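Local coordinates for ABC transporter periplasmic peptide-binding protein (Pseudoalteromonas, PDB 4QFL), which binds dipeptides, here Ala-Phe, and as a periplasmic component of an ABC transporter probably hands them over for uptake, at residues V40-Q45 with K216-D221; T49-D54 with Y412-F417; A57-D62 with L242-T247; S375-P380 with Q419-H424. All coordinates share one frame; numbering follows the deposited sequence.

Contact 1: V40-Q45 with K216-D221; sequences VSFNPQ and KEYRRD
Phe42 and Tyr218 meet in a T-shaped (edge-to-face) aromatic pair, with centroids 5.2 Å apart and ring planes at 73°. Phe42 supplies the edge: its CE1 stands 3.7 Å from Tyr218 CD2, above one face of the tyrosine and displaced toward the rim, while Phe42 CZ lies 3.9 Å from Tyr218 CG. Tyr218 CG lies opposite its backbone N (chi1 170°), which helps turn that face to Phe42. The backbone N of Arg220 lies over the centre of the opposite face, and the hydroxyl is hydrogen-bonded to Asn38. With an alanine at Tyr218, the edge of Phe42 would probably lose the aromatic surface it abuts and Asn38 its phenolic partner.

Hydrogen bonds are made inside 40-45 and shape the loop that offers Phe42. Ser41 OG accepts from Asn43 N at 3.2 Å, an ST turn. Asn43 OD1 in turn takes Gln45 N at 2.9 Å, from above its carbonyl plane, an Asx turn; the same amide's ND2 reaches Gln45 OE1 at 3.1 Å, almost straight (175°).

The tyrosine belongs to the hairpin of strands 213-219 and 223-228, where Lys216 and Glu217 both face Arg225 in a classic beta bulge.

Contact 2: T49-D54 with Y412-F417; sequences TGSTID and YEWNTF. With PHE (phenylalanine), chain D.
Trp414 and Ser51 share a direct polar contact: the indole NE1 donates to Ser51 OG at 2.7 Å, a weak bond because it is bent to 129°, although the oxygen lies at the ring's edge near its plane. Ser51 OG is also bonded to Glu36.

Water-mediated bonds run beside it. Asn415 OD1 accepts from two waters, one shared with Thr49 OG1 and the other, 2.7 Å from OD1, taking a bond from Thr52 OG1.

Van der Waals contact comes from the Thr49 methyl CG2, obliquely, 3.4 Å from Trp414 NE1. Trp414 extends its six-membered ring to the ligand because chi1 (-178°) puts CG opposite the backbone N, and Trp414 CZ2 is 3.9 Å from CB of the bound phenylalanine. Gly50 N donates to that ligand's OXT at 2.8 Å. Replacing Trp414 by a valine would probably leave Ser51 OG without its indole donor and open a gap beside the bound phenylalanine.

The two helix starts thus meet beside the dipeptide site. Glu413 N-caps helix 414-422 by accepting from Asn415 N and Thr416 N, Thr49 precedes helix 50-60, and Asn415 ND2 bonds Asn38 O in the loop after strand 30-35.

Contact 3: A57-D62 with L242-T247; sequences ANQLYD and LVYDIT
Tyr244 OH rests against the bent side chain of Gln59, 3.4 Å from Gln59 CG and 3.5 Å from Gln59 CD. The glutamine is folded at its second torsion (chi2 61°), which turns the amide back beside the phenol instead of letting it run straight on; amide and ring planes are inclined at 52°. On the apolar side, Leu242 CD1 approaches the same methylene, 4.0 Å from Gln59 CG, and the leucine and glutamine side chains run nearly perpendicular to each other. One CG is therefore touched by a methyl group and by a hydroxyl oxygen, both from strand 241-246. Leu242 and Tyr244 are two positions apart and direct their side chains to the same face of the strand, as alternation in a beta strand requires.

Beyond Gln59 the helix gives way at Tyr61. The ring of Tyr61 has Leu60 CB 3.8 Å above one face and Ala57 O at its edge, in plane, and its OH is bonded to Phe42 O. The next residue, Asp62, has its carboxylate fixed by Tyr232, Thr210 and Trp233.

The arrangement is helix-on-sheet packing: the last turn of helix 50-60 rests against strand 241-246, which pairs in parallel with 30-35 and antiparallel with 223-228. It belongs to the alpha/beta architecture of periplasmic binding proteins; the Gln59 side chain lies about 13 Å from the bound alanine and about 14 Å from the bound phenylalanine.

Contact 4: S375-P380 with Q419-H424; sequences SIWAMP and QRIGEH
Trp377 and Ile421 are brought together by their torsions. Trp377 holds its CG anti to the carbonyl carbon (chi1 -76°), which sends the indole off the strand toward helix 414-422. Ile421 places CG1 in the same relation to its own carbonyl carbon, and a further turn at chi2 (-71°) carries CD1 to the tryptophan. That methyl is the branch that touches. It lies 3.7 Å from Trp377 CE3 and 4.0 Å from Trp377 CB, with CG and CD2 at similar range, so it sits alongside the CB–CG root and the neighbouring CD2–CE3 bond of the six-membered ring, approaching obliquely. The two side chains run past each other in opposite directions.

The far end of the indole meets Arg420 through the aliphatic root of that residue: Arg420 CB is 3.8 Å from Trp377 CZ3 and 4.0 Å from Trp377 CH2. Beyond CB the arginine is extended and leads away, its guanidinium plane at 70° to the indole, to make a cation-pi contact with Tyr412, whose ring also meets Trp377. The contact is thus apolar even where a charged residue takes part.

Just past these residues the helix closes in a Schellman motif, with His424 N bonded to Ile421 O at 3.0 Å and Arg425 N reaching back to Arg420 O.

Strand 373-378 runs between 406-410 and 428-434, parallel to both. Helix 414-422 packs by Ile421 and Arg420 on the face that Trp377 occupies, with Val410 and Val429 of the flanking strands beside the indole, while Ile376 and Ala378 touch helix 389-401.

How the contacts relate
Contacts 2, 3 and 4 are buried, whereas contact 1 is partly buried. Contacts 2 and 3 use opposite ends of helix 50-60, the first turn facing the ligand and the last lying on a sheet, and contacts 2 and 4 share helix 414-422 in the same way. Contact 1 touches both contacts 2 and 3: Val40 N bonds Thr52 OG1 of contact 2, and its loop also reaches the end of helix 50-60 in contact 3. Contact 4 lies well away from contacts 1 and 3, centres about 23 and 26 Å apart, and touches neither. Chemistry follows position: waters and polar groups gather at the dipeptide site of contact 2, while the other three rely mainly on van der Waals or aromatic packing of side chains from a strand.

Contact 1: V40-Q45 with K216-D221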
# COMPACT_ATOMS: atom_id res chain seq x y z
N VAL A 40 -9.79 7.98 -2.77
CA VAL A 40 -9.29 9.20 -3.41
C VAL A 40 -9.56 9.22 -4.90
O VAL A 40 -9.42 10.24 -5.56
CB VAL A 40 -7.78 9.40 -3.17
CG1 VAL A 40 -7.49 9.61 -1.70
CG2 VAL A 40 -7.00 8.23 -3.71
N SER A 41 -9.95 8.07 -5.43
CA SER A 41 -10.16 7.92 -6.86
C SER A 41 -10.81 6.57 -7.08
O SER A 41 -10.89 5.75 -6.17
CB SER A 41 -8.82 7.99 -7.58
OG SER A 41 -8.98 7.97 -8.99
N PHE A 42 -11.29 6.33 -8.30
CA PHE A 42 -11.72 4.99 -8.65
C PHE A 42 -10.75 4.30 -9.60
O PHE A 42 -11.05 3.24 -10.16
CB PHE A 42 -13.17 5.00 -9.13
CG PHE A 42 -14.14 5.16 -8.01
CD1 PHE A 42 -14.52 6.41 -7.60
CD2 PHE A 42 -14.58 4.06 -7.31
CE1 PHE A 42 -15.39 6.56 -6.53
CE2 PHE A 42 -15.43 4.21 -6.25
CZ PHE A 42 -15.84 5.45 -5.86
N ASN A 43 -9.58 4.90 -9.75
CA ASN A 43 -8.49 4.30 -10.51
C ASN A 43 -7.28 4.03 -9.62
O ASN A 43 -6.66 4.96 -9.12
CB ASN A 43 -8.10 5.20 -11.68
CG ASN A 43 -6.88 4.72 -12.40
OD1 ASN A 43 -6.40 3.61 -12.17
ND2 ASN A 43 -6.36 5.55 -13.29
N PRO A 44 -6.94 2.74 -9.42
CA PRO A 44 -5.86 2.34 -8.52
C PRO A 44 -4.50 2.92 -8.89
O PRO A 44 -3.62 3.01 -8.03
CB PRO A 44 -5.83 0.81 -8.67
CG PRO A 44 -7.20 0.45 -9.14
CD PRO A 44 -7.65 1.59 -10.00
N GLN A 45 -4.33 3.30 -10.15
CA GLN A 45 -3.08 3.88 -10.65
C GLN A 45 -2.61 5.13 -9.91
O GLN A 45 -1.42 5.39 -9.82
CB GLN A 45 -3.23 4.25 -12.12
CG GLN A 45 -3.37 3.06 -13.06
CD GLN A 45 -3.32 3.50 -14.50
OE1 GLN A 45 -3.82 4.57 -14.85
NE2 GLN A 45 -2.71 2.69 -15.35
N LYS A 216 -21.80 1.74 -9.35
CA LYS A 216 -23.18 2.25 -9.36
C LYS A 216 -23.26 3.69 -8.84
O LYS A 216 -23.77 4.58 -9.52
CB LYS A 216 -24.10 1.33 -8.56
CG LYS A 216 -25.54 1.77 -8.50
CD LYS A 216 -26.20 1.71 -9.87
CE LYS A 216 -27.59 2.36 -9.86
NZ LYS A 216 -28.55 1.66 -8.96
N GLU A 217 -22.72 3.93 -7.65
CA GLU A 217 -22.97 5.17 -6.94
C GLU A 217 -21.87 5.53 -5.94
O GLU A 217 -21.21 4.66 -5.38
CB GLU A 217 -24.31 5.03 -6.20
CG GLU A 217 -24.84 6.28 -5.53
CD GLU A 217 -26.09 6.00 -4.72
OE1 GLU A 217 -26.78 5.00 -5.03
OE2 GLU A 217 -26.38 6.76 -3.77
N TYR A 218 -21.69 6.82 -5.70
CA TYR A 218 -20.74 7.31 -4.72
C TYR A 218 -21.22 8.62 -4.08
O TYR A 218 -21.43 9.61 -4.77
CB TYR A 218 -19.37 7.48 -5.39
CG TYR A 218 -18.30 8.20 -4.57
CD1 TYR A 218 -18.02 7.81 -3.26
CD2 TYR A 218 -17.57 9.25 -5.12
CE1 TYR A 218 -17.03 8.46 -2.52
CE2 TYR A 218 -16.59 9.90 -4.39
CZ TYR A 218 -16.33 9.51 -3.10
OH TYR A 218 -15.35 10.17 -2.42
N ARG A 219 -21.42 8.60 -2.77
CA ARG A 219 -21.70 9.83 -2.03
C ARG A 219 -20.43 10.19 -1.29
O ARG A 219 -20.00 9.45 -0.41
CB ARG A 219 -22.80 9.61 -0.99
CG ARG A 219 -24.05 8.92 -1.50
CD ARG A 219 -25.29 9.61 -0.94
NE ARG A 219 -25.13 10.05 0.45
CZ ARG A 219 -25.80 11.07 0.99
NH1 ARG A 219 -26.67 11.76 0.27
NH2 ARG A 219 -25.60 11.40 2.27
N ARG A 220 -19.82 11.32 -1.65
CA ARG A 220 -18.52 11.63 -1.07
C ARG A 220 -18.54 11.62 0.47
O ARG A 220 -19.34 12.31 1.10
CB ARG A 220 -17.91 12.91 -1.64
CG ARG A 220 -18.79 14.13 -1.60
CD ARG A 220 -17.95 15.40 -1.70
NE ARG A 220 -17.37 15.62 -3.03
CZ ARG A 220 -17.70 16.63 -3.83
NH1 ARG A 220 -18.61 17.52 -3.46
NH2 ARG A 220 -17.12 16.76 -5.02
N ASP A 221 -17.67 10.78 1.03
CA ASP A 221 -17.48 10.65 2.47
C ASP A 221 -18.57 9.82 3.13
O ASP A 221 -18.51 9.55 4.32
CB ASP A 221 -17.35 12.02 3.14
CG ASP A 221 -16.07 12.73 2.73
OD1 ASP A 221 -14.97 12.13 2.87
OD2 ASP A 221 -16.15 13.88 2.25

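Contact 2: T49-D54 with Y412-F417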
# COMPACT_ATOMS: atom_id res chain seq x y z
N THR A 49 -2.60 4.45 -1.41
CA THR A 49 -3.27 4.35 -0.12
C THR A 49 -4.18 3.14 -0.03
O THR A 49 -5.13 3.01 -0.77
CB THR A 49 -4.09 5.59 0.18
OG1 THR A 49 -3.20 6.70 0.26
CG2 THR A 49 -4.83 5.41 1.50
N GLY A 50 -3.89 2.26 0.93
CA GLY A 50 -4.60 1.00 1.05
C GLY A 50 -6.10 1.14 1.22
O GLY A 50 -6.86 0.31 0.71
N SER A 51 -6.52 2.18 1.93
CA SER A 51 -7.93 2.44 2.17
C SER A 51 -8.69 2.54 0.86
O SER A 51 -9.79 2.03 0.75
CB SER A 51 -8.08 3.74 2.94
OG SER A 51 -7.08 3.82 3.93
N THR A 52 -8.11 3.22 -0.12
CA THR A 52 -8.74 3.36 -1.42
C THR A 52 -8.69 2.07 -2.20
O THR A 52 -9.69 1.65 -2.76
CB THR A 52 -8.08 4.46 -2.24
OG1 THR A 52 -8.25 5.71 -1.57
CG2 THR A 52 -8.72 4.56 -3.61
N ILE A 53 -7.52 1.44 -2.23
CA ILE A 53 -7.34 0.20 -2.98
C ILE A 53 -8.22 -0.93 -2.44
O ILE A 53 -8.73 -1.76 -3.20
CB ILE A 53 -5.85 -0.25 -2.98
CG1 ILE A 53 -4.97 0.84 -3.61
CG2 ILE A 53 -5.70 -1.55 -3.72
CD1 ILE A 53 -5.41 1.26 -5.00
N ASP A 54 -8.40 -0.96 -1.12
CA ASP A 54 -9.22 -1.99 -0.51
C ASP A 54 -10.64 -1.91 -1.06
O ASP A 54 -11.31 -2.93 -1.17
CB ASP A 54 -9.24 -1.86 1.02
CG ASP A 54 -8.06 -2.56 1.68
OD1 ASP A 54 -7.32 -3.28 0.98
OD2 ASP A 54 -7.87 -2.41 2.91
N TYR A 412 -4.38 14.65 11.17
CA TYR A 412 -5.40 15.12 10.24
C TYR A 412 -6.09 13.93 9.60
O TYR A 412 -5.60 12.81 9.68
CB TYR A 412 -4.79 15.99 9.13
CG TYR A 412 -4.04 17.23 9.60
CD1 TYR A 412 -4.71 18.41 9.86
CD2 TYR A 412 -2.67 17.21 9.75
CE1 TYR A 412 -4.03 19.54 10.29
CE2 TYR A 412 -1.98 18.34 10.17
CZ TYR A 412 -2.66 19.50 10.44
OH TYR A 412 -1.97 20.61 10.86
N GLU A 413 -7.24 14.18 8.98
CA GLU A 413 -7.94 13.18 8.17
C GLU A 413 -6.93 12.36 7.35
O GLU A 413 -5.98 12.91 6.79
CB GLU A 413 -9.00 13.87 7.28
CG GLU A 413 -9.81 12.94 6.36
CD GLU A 413 -9.06 12.56 5.10
OE1 GLU A 413 -8.31 13.41 4.59
OE2 GLU A 413 -9.22 11.41 4.64
N TRP A 414 -7.16 11.05 7.28
CA TRP A 414 -6.21 10.10 6.68
C TRP A 414 -5.64 10.54 5.35
O TRP A 414 -4.43 10.63 5.21
CB TRP A 414 -6.88 8.74 6.54
CG TRP A 414 -6.04 7.61 5.99
CD1 TRP A 414 -6.47 6.64 5.13
CD2 TRP A 414 -4.67 7.28 6.28
NE1 TRP A 414 -5.47 5.75 4.86
CE2 TRP A 414 -4.35 6.11 5.55
CE3 TRP A 414 -3.68 7.86 7.07
CZ2 TRP A 414 -3.09 5.52 5.59
CZ3 TRP A 414 -2.42 7.27 7.11
CH2 TRP A 414 -2.14 6.10 6.37
N ASN A 415 -6.51 10.81 4.37
CA ASN A 415 -6.03 11.22 3.05
C ASN A 415 -5.30 12.57 3.05
O ASN A 415 -4.31 12.75 2.35
CB ASN A 415 -7.18 11.24 2.03
CG ASN A 415 -7.77 9.86 1.78
OD1 ASN A 415 -7.06 8.85 1.67
ND2 ASN A 415 -9.09 9.80 1.68
N THR A 416 -5.79 13.52 3.85
CA THR A 416 -5.12 14.80 4.04
C THR A 416 -3.74 14.59 4.64
O THR A 416 -2.77 15.20 4.21
CB THR A 416 -5.92 15.67 5.03
OG1 THR A 416 -7.25 15.89 4.52
CG2 THR A 416 -5.23 17.01 5.24
N PHE A 417 -3.69 13.73 5.64
CA PHE A 417 -2.47 13.36 6.34
C PHE A 417 -1.39 12.90 5.36
O PHE A 417 -0.26 13.41 5.38
CB PHE A 417 -2.81 12.23 7.30
CG PHE A 417 -1.70 11.85 8.23
CD1 PHE A 417 -1.46 12.59 9.37
CD2 PHE A 417 -0.92 10.74 7.98
CE1 PHE A 417 -0.46 12.24 10.24
CE2 PHE A 417 0.08 10.38 8.84
CZ PHE A 417 0.32 11.13 9.98
N PHE D . -0.01 2.30 1.93
CA PHE D . -0.15 2.90 3.25
C PHE D . -1.37 2.35 3.94
O PHE D . -1.38 2.19 5.15
CB PHE D . -0.31 4.42 3.12
CG PHE D . 0.94 5.12 2.71
CD1 PHE D . 2.14 4.87 3.35
CD2 PHE D . 0.91 6.05 1.70
CE1 PHE D . 3.28 5.52 2.99
CE2 PHE D . 2.05 6.72 1.33
CZ PHE D . 3.24 6.45 1.98
OXT PHE D . -2.38 2.07 3.29
O HOH W 1 -4.49 9.18 0.35
O HOH W 2 -8.18 6.56 0.88

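Contact 3: A57-D62 with L242-T247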
# COMPACT_ATOMS: atom_id res chain seq x y z
N ALA A 57 -9.87 -1.97 -6.08
CA ALA A 57 -8.96 -2.73 -6.93
C ALA A 57 -9.46 -4.12 -7.33
O ALA A 57 -9.64 -4.42 -8.51
CB ALA A 57 -7.60 -2.83 -6.28
N ASN A 58 -9.67 -4.98 -6.33
CA ASN A 58 -10.10 -6.35 -6.60
C ASN A 58 -11.56 -6.44 -6.95
O ASN A 58 -12.01 -7.47 -7.44
CB ASN A 58 -9.82 -7.26 -5.40
CG ASN A 58 -8.36 -7.50 -5.18
OD1 ASN A 58 -7.82 -7.22 -4.10
ND2 ASN A 58 -7.70 -8.02 -6.19
N GLN A 59 -12.31 -5.37 -6.71
CA GLN A 59 -13.75 -5.39 -6.94
C GLN A 59 -14.13 -4.97 -8.36
O GLN A 59 -14.94 -5.62 -9.00
CB GLN A 59 -14.47 -4.53 -5.91
CG GLN A 59 -14.60 -5.18 -4.53
CD GLN A 59 -13.26 -5.47 -3.88
OE1 GLN A 59 -12.50 -4.56 -3.56
NE2 GLN A 59 -12.97 -6.75 -3.68
N LEU A 60 -13.54 -3.89 -8.85
CA LEU A 60 -13.93 -3.37 -10.16
C LEU A 60 -13.05 -3.85 -11.28
O LEU A 60 -13.42 -3.75 -12.44
CB LEU A 60 -13.91 -1.85 -10.15
CG LEU A 60 -14.89 -1.14 -9.24
CD1 LEU A 60 -14.52 0.32 -9.17
CD2 LEU A 60 -16.30 -1.31 -9.77
N TYR A 61 -11.86 -4.36 -10.95
CA TYR A 61 -10.83 -4.60 -11.95
C TYR A 61 -10.19 -5.99 -11.89
O TYR A 61 -10.40 -6.74 -10.94
CB TYR A 61 -9.70 -3.58 -11.80
CG TYR A 61 -10.11 -2.14 -11.99
CD1 TYR A 61 -10.36 -1.63 -13.26
CD2 TYR A 61 -10.21 -1.27 -10.90
CE1 TYR A 61 -10.73 -0.30 -13.45
CE2 TYR A 61 -10.58 0.07 -11.08
CZ TYR A 61 -10.83 0.55 -12.35
OH TYR A 61 -11.20 1.86 -12.53
N ASP A 62 -9.41 -6.32 -12.92
CA ASP A 62 -8.48 -7.45 -12.87
C ASP A 62 -7.12 -6.98 -13.35
O ASP A 62 -7.02 -6.02 -14.10
CB ASP A 62 -8.93 -8.59 -13.78
CG ASP A 62 -10.30 -9.14 -13.42
OD1 ASP A 62 -10.39 -9.90 -12.44
OD2 ASP A 62 -11.26 -8.85 -14.16
N LEU A 242 -22.94 -4.63 -3.14
CA LEU A 242 -21.84 -4.36 -2.23
C LEU A 242 -21.86 -2.88 -1.94
O LEU A 242 -21.69 -2.06 -2.85
CB LEU A 242 -20.52 -4.69 -2.90
CG LEU A 242 -19.63 -5.77 -2.29
CD1 LEU A 242 -18.31 -5.79 -3.06
CD2 LEU A 242 -19.41 -5.50 -0.81
N VAL A 243 -22.08 -2.51 -0.68
CA VAL A 243 -21.97 -1.12 -0.28
C VAL A 243 -20.82 -0.97 0.70
O VAL A 243 -20.64 -1.81 1.59
CB VAL A 243 -23.28 -0.61 0.38
CG1 VAL A 243 -23.24 0.91 0.52
CG2 VAL A 243 -24.49 -1.04 -0.44
N TYR A 244 -20.02 0.07 0.51
CA TYR A 244 -19.02 0.49 1.50
C TYR A 244 -19.55 1.69 2.28
O TYR A 244 -19.95 2.71 1.71
CB TYR A 244 -17.71 0.86 0.82
CG TYR A 244 -17.00 -0.29 0.17
CD1 TYR A 244 -17.37 -0.72 -1.10
CD2 TYR A 244 -15.99 -0.96 0.82
CE1 TYR A 244 -16.73 -1.78 -1.70
CE2 TYR A 244 -15.35 -2.03 0.23
CZ TYR A 244 -15.72 -2.43 -1.03
OH TYR A 244 -15.09 -3.48 -1.64
N ASP A 245 -19.55 1.55 3.60
CA ASP A 245 -20.00 2.60 4.50
C ASP A 245 -18.76 3.31 5.00
O ASP A 245 -18.00 2.76 5.79
CB ASP A 245 -20.77 1.97 5.66
CG ASP A 245 -21.27 2.99 6.66
OD1 ASP A 245 -20.75 4.12 6.68
OD2 ASP A 245 -22.18 2.66 7.45
N ILE A 246 -18.53 4.52 4.52
CA ILE A 246 -17.33 5.26 4.90
C ILE A 246 -17.43 5.79 6.32
O ILE A 246 -18.16 6.74 6.59
CB ILE A 246 -17.07 6.41 3.95
CG1 ILE A 246 -17.06 5.90 2.51
CG2 ILE A 246 -15.77 7.09 4.30
CD1 ILE A 246 -16.04 4.85 2.27
N THR A 247 -16.69 5.18 7.23
CA THR A 247 -16.78 5.50 8.65
C THR A 247 -15.38 5.55 9.24
O THR A 247 -14.84 4.53 9.68
CB THR A 247 -17.57 4.42 9.40
OG1 THR A 247 -18.80 4.15 8.72
CG2 THR A 247 -17.88 4.88 10.81

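Contact 4: S375-P380 with Q419-H424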
# COMPACT_ATOMS: atom_id res chain seq x y z
N SER A 375 7.59 17.85 16.37
CA SER A 375 6.30 17.25 16.11
C SER A 375 6.47 15.76 15.83
O SER A 375 7.50 15.31 15.32
CB SER A 375 5.55 17.96 14.97
OG SER A 375 6.25 17.90 13.74
N ILE A 376 5.46 15.00 16.23
CA ILE A 376 5.29 13.64 15.75
C ILE A 376 3.93 13.60 15.11
O ILE A 376 2.91 13.82 15.77
CB ILE A 376 5.33 12.63 16.88
CG1 ILE A 376 6.71 12.60 17.53
CG2 ILE A 376 4.94 11.24 16.36
CD1 ILE A 376 6.83 11.57 18.63
N TRP A 377 3.91 13.32 13.82
CA TRP A 377 2.67 13.18 13.11
C TRP A 377 2.10 11.78 13.30
O TRP A 377 2.83 10.80 13.13
CB TRP A 377 2.90 13.50 11.65
CG TRP A 377 3.03 14.97 11.42
CD1 TRP A 377 3.87 15.83 12.06
CD2 TRP A 377 2.30 15.74 10.47
NE1 TRP A 377 3.70 17.11 11.57
CE2 TRP A 377 2.73 17.08 10.60
CE3 TRP A 377 1.31 15.44 9.53
CZ2 TRP A 377 2.22 18.10 9.81
CZ3 TRP A 377 0.80 16.45 8.77
CH2 TRP A 377 1.25 17.77 8.91
N ALA A 378 0.82 11.70 13.65
CA ALA A 378 0.16 10.43 13.97
C ALA A 378 -1.04 10.16 13.08
O ALA A 378 -1.92 11.02 12.94
CB ALA A 378 -0.26 10.40 15.43
N MET A 379 -1.08 8.97 12.49
CA MET A 379 -2.20 8.53 11.64
C MET A 379 -3.52 8.53 12.42
O MET A 379 -3.55 8.15 13.59
CB MET A 379 -1.92 7.14 11.07
CG MET A 379 -0.61 7.08 10.32
SD MET A 379 -0.16 5.43 9.72
CE MET A 379 0.38 4.69 11.25
N PRO A 380 -4.62 8.93 11.76
CA PRO A 380 -5.94 9.04 12.38
C PRO A 380 -6.73 7.73 12.39
O PRO A 380 -7.76 7.63 13.05
CB PRO A 380 -6.65 10.06 11.49
CG PRO A 380 -6.09 9.79 10.14
CD PRO A 380 -4.64 9.40 10.36
N GLN A 419 -1.15 13.37 2.18
CA GLN A 419 -0.79 14.48 1.32
C GLN A 419 0.24 15.41 1.97
O GLN A 419 1.24 15.78 1.36
CB GLN A 419 -2.07 15.24 0.93
CG GLN A 419 -1.87 16.52 0.18
CD GLN A 419 -1.50 16.31 -1.27
OE1 GLN A 419 -0.92 15.28 -1.64
NE2 GLN A 419 -1.84 17.28 -2.12
N ARG A 420 -0.00 15.77 3.23
CA ARG A 420 0.88 16.70 3.93
C ARG A 420 2.21 16.05 4.34
O ARG A 420 3.22 16.74 4.50
CB ARG A 420 0.14 17.36 5.10
CG ARG A 420 -0.98 18.33 4.64
CD ARG A 420 -1.71 19.03 5.80
NE ARG A 420 -2.85 19.83 5.34
CZ ARG A 420 -3.68 20.51 6.14
NH1 ARG A 420 -3.50 20.52 7.45
NH2 ARG A 420 -4.68 21.20 5.62
N ILE A 421 2.21 14.73 4.47
CA ILE A 421 3.46 14.00 4.68
C ILE A 421 4.27 13.94 3.37
O ILE A 421 5.51 14.00 3.38
CB ILE A 421 3.22 12.58 5.26
CG1 ILE A 421 2.62 12.65 6.67
CG2 ILE A 421 4.50 11.81 5.33
CD1 ILE A 421 3.59 13.14 7.75
N GLY A 422 3.57 13.83 2.24
CA GLY A 422 4.21 13.87 0.94
C GLY A 422 4.81 15.24 0.65
O GLY A 422 5.71 15.38 -0.17
N GLU A 423 4.28 16.26 1.33
CA GLU A 423 4.78 17.63 1.21
C GLU A 423 5.80 17.92 2.30
O GLU A 423 6.17 19.07 2.52
CB GLU A 423 3.63 18.63 1.33
CG GLU A 423 2.62 18.55 0.19
CD GLU A 423 1.32 19.26 0.50
OE1 GLU A 423 1.28 20.02 1.48
OE2 GLU A 423 0.33 19.05 -0.24
N HIS A 424 6.25 16.85 2.95
CA HIS A 424 7.19 16.91 4.07
C HIS A 424 7.01 18.09 5.05
O HIS A 424 7.97 18.75 5.45
CB HIS A 424 8.64 16.80 3.56
CG HIS A 424 9.12 17.99 2.79
ND1 HIS A 424 8.91 18.13 1.43
CD2 HIS A 424 9.81 19.08 3.18
CE1 HIS A 424 9.44 19.26 1.02
NE2 HIS A 424 9.99 19.86 2.06